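Local coordinates for uncharacterized protein (Clostridium sporogenes, PDB 4Q0Y) that is of unknown function but has a hot dog, thioesterase-like fold, built from a curved antiparallel sheet and two helices, at residues B[71-76]-B[88-93]. Sequence-based numbering, arbitrary orientation.
Sequences HIQPNL and YFLLYI
I72 and L91 form a reciprocal backbone pair: N of I72 donates to O of L91 and N of L91 to O of I72, each bond 2.9 Å long and 167° at the hydrogen. N of F89 gives a third bond to O of P74, longer at 3.3 Å. The return bond of this pair is missing: P74 has no N-H to offer the carbonyl of F89. That buried oxygen has no hydrogen-bond partner; the CA-H of Q73 approaches it instead, CA to O 3.2 Å.

On the face shared by H71, N75, Y88 and Y92, the side chains of H71 and Y92 run side by side and their rings overlap in an offset stack, centroids 4.2 Å apart and planes at 27°. CD1 of Y92 sits over the centre of the imidazole, 3.3 Å from NE2 of H71, while Y92 OH is hydrogen-bonded to S107 OG. With CG anti to the backbone N (chi1 -180°), Q73 brings CG 3.9 Å from CD2 of L90, the side chains lying alongside. NE2 of Q73 donates to a lone pair of OD1 of N75.

The other face is apolar. CG1 of I72 meets CB of L91, and CG of P74 lies at the edge of the F89 ring and against CD1 of L91. CD2 of L76 approaches CD2 of F89 at 3.7 Å. F39 and M43 of helix 33-44 pack beneath.

The register is that of an antiparallel beta hairpin, 68-80 with 83-95, whose second strand is locally broken, in a sheet packed on a helix as in hot dog folds.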
loop_
_atom_site.group_PDB
_atom_site.type_symbol
_atom_site.label_atom_id
_atom_site.label_comp_id
_atom_site.label_asym_id
_atom_site.label_seq_id
_atom_site.Cartn_x
_atom_site.Cartn_y
_atom_site.Cartn_z
ATOM N N HIS B 71 10.482 6.324 -18.727
ATOM C CA HIS B 71 11.500 6.494 -17.705
ATOM C C HIS B 71 10.840 7.369 -16.677
ATOM O O HIS B 71 10.241 8.371 -17.033
ATOM C CB HIS B 71 12.744 7.150 -18.276
ATOM C CG HIS B 71 13.559 6.230 -19.127
ATOM N ND1 HIS B 71 14.862 6.505 -19.478
ATOM C CD2 HIS B 71 13.265 5.040 -19.696
ATOM C CE1 HIS B 71 15.334 5.537 -20.233
ATOM N NE2 HIS B 71 14.396 4.626 -20.368
ATOM N N ILE B 72 10.939 6.968 -15.407
ATOM C CA ILE B 72 10.268 7.653 -14.328
ATOM C C ILE B 72 11.190 7.918 -13.151
ATOM O O ILE B 72 12.110 7.142 -12.848
ATOM C CB ILE B 72 8.994 6.899 -13.845
ATOM C CG1 ILE B 72 9.345 5.510 -13.262
ATOM C CG2 ILE B 72 8.006 6.761 -14.989
ATOM C CD1 ILE B 72 8.167 4.809 -12.608
ATOM N N GLN B 73 10.910 9.047 -12.489
ATOM C CA GLN B 73 11.635 9.500 -11.308
ATOM C C GLN B 73 10.609 9.734 -10.212
ATOM O O GLN B 73 10.045 10.839 -10.126
ATOM C CB GLN B 73 12.435 10.763 -11.608
ATOM C CG GLN B 73 13.234 11.287 -10.405
ATOM C CD GLN B 73 13.904 12.617 -10.694
ATOM O OE1 GLN B 73 14.461 12.838 -11.784
ATOM N NE2 GLN B 73 13.831 13.524 -9.737
ATOM N N PRO B 74 10.353 8.710 -9.377
ATOM C CA PRO B 74 9.539 8.936 -8.188
ATOM C C PRO B 74 10.337 9.736 -7.171
ATOM O O PRO B 74 11.495 9.385 -6.875
ATOM C CB PRO B 74 9.244 7.519 -7.663
ATOM C CG PRO B 74 10.319 6.674 -8.214
ATOM C CD PRO B 74 10.657 7.270 -9.559
ATOM N N ASN B 75 9.733 10.819 -6.692
ATOM C CA ASN B 75 10.303 11.696 -5.700
ATOM C C ASN B 75 9.632 11.366 -4.386
ATOM O O ASN B 75 8.402 11.344 -4.299
ATOM C CB ASN B 75 10.069 13.147 -6.102
ATOM C CG ASN B 75 10.767 13.476 -7.390
ATOM O OD1 ASN B 75 11.985 13.354 -7.481
ATOM N ND2 ASN B 75 10.004 13.799 -8.415
ATOM N N LEU B 76 10.435 11.047 -3.383
ATOM C CA LEU B 76 9.921 10.394 -2.204
ATOM C C LEU B 76 10.582 10.793 -0.907
ATOM O O LEU B 76 11.637 11.443 -0.887
ATOM C CB LEU B 76 10.007 8.883 -2.415
ATOM C CG LEU B 76 11.403 8.319 -2.724
ATOM C CD1 LEU B 76 12.253 8.114 -1.484
ATOM C CD2 LEU B 76 11.246 7.030 -3.525
ATOM N N TYR B 88 15.000 9.795 -4.237
ATOM C CA TYR B 88 14.356 9.462 -5.493
ATOM C C TYR B 88 14.948 8.190 -6.066
ATOM O O TYR B 88 16.014 7.715 -5.617
ATOM C CB TYR B 88 14.490 10.603 -6.520
ATOM C CG TYR B 88 15.907 10.924 -6.908
ATOM C CD1 TYR B 88 16.691 11.818 -6.152
ATOM C CD2 TYR B 88 16.499 10.289 -8.009
ATOM C CE1 TYR B 88 18.013 12.077 -6.494
ATOM C CE2 TYR B 88 17.825 10.570 -8.370
ATOM C CZ TYR B 88 18.569 11.448 -7.606
ATOM O OH TYR B 88 19.854 11.701 -7.953
ATOM N N PHE B 89 14.245 7.644 -7.046
ATOM C CA PHE B 89 14.760 6.547 -7.874
ATOM C C PHE B 89 14.714 6.986 -9.326
ATOM O O PHE B 89 13.933 7.860 -9.699
ATOM C CB PHE B 89 13.961 5.250 -7.731
ATOM C CG PHE B 89 14.078 4.599 -6.392
ATOM C CD1 PHE B 89 15.307 4.137 -5.936
ATOM C CD2 PHE B 89 12.950 4.416 -5.599
ATOM C CE1 PHE B 89 15.420 3.536 -4.679
ATOM C CE2 PHE B 89 13.057 3.815 -4.348
ATOM C CZ PHE B 89 14.286 3.386 -3.884
ATOM N N LEU B 90 15.583 6.397 -10.141
ATOM C CA LEU B 90 15.556 6.543 -11.590
ATOM C C LEU B 90 15.240 5.144 -12.126
ATOM O O LEU B 90 16.034 4.216 -11.948
ATOM C CB LEU B 90 16.893 7.041 -12.121
ATOM C CG LEU B 90 17.340 8.408 -11.576
ATOM C CD1 LEU B 90 18.700 8.765 -12.122
ATOM C CD2 LEU B 90 16.315 9.483 -11.911
ATOM N N LEU B 91 14.052 4.998 -12.708
ATOM C CA LEU B 91 13.545 3.705 -13.151
ATOM C C LEU B 91 13.182 3.732 -14.619
ATOM O O LEU B 91 12.753 4.749 -15.144
ATOM C CB LEU B 91 12.314 3.319 -12.351
ATOM C CG LEU B 91 12.384 3.419 -10.824
ATOM C CD1 LEU B 91 11.003 3.161 -10.245
ATOM C CD2 LEU B 91 13.395 2.429 -10.284
ATOM N N TYR B 92 13.316 2.570 -15.264
ATOM C CA TYR B 92 12.670 2.303 -16.567
ATOM C C TYR B 92 11.476 1.423 -16.252
ATOM O O TYR B 92 11.614 0.438 -15.520
ATOM C CB TYR B 92 13.607 1.596 -17.566
ATOM C CG TYR B 92 15.054 2.102 -17.595
ATOM C CD1 TYR B 92 15.366 3.478 -17.486
ATOM C CD2 TYR B 92 16.103 1.214 -17.806
ATOM C CE1 TYR B 92 16.679 3.929 -17.517
ATOM C CE2 TYR B 92 17.426 1.657 -17.842
ATOM C CZ TYR B 92 17.706 3.013 -17.691
ATOM O OH TYR B 92 19.000 3.462 -17.743
ATOM N N ILE B 93 10.311 1.752 -16.811
ATOM C CA ILE B 93 9.109 0.956 -16.550
ATOM C C ILE B 93 8.463 0.543 -17.862
ATOM O O ILE B 93 8.358 1.362 -18.771
ATOM C CB ILE B 93 8.145 1.673 -15.569
ATOM C CG1 ILE B 93 7.095 0.706 -15.050
ATOM C CG2 ILE B 93 7.494 2.901 -16.199
ATOM C CD1 ILE B 93 6.514 1.115 -13.713
#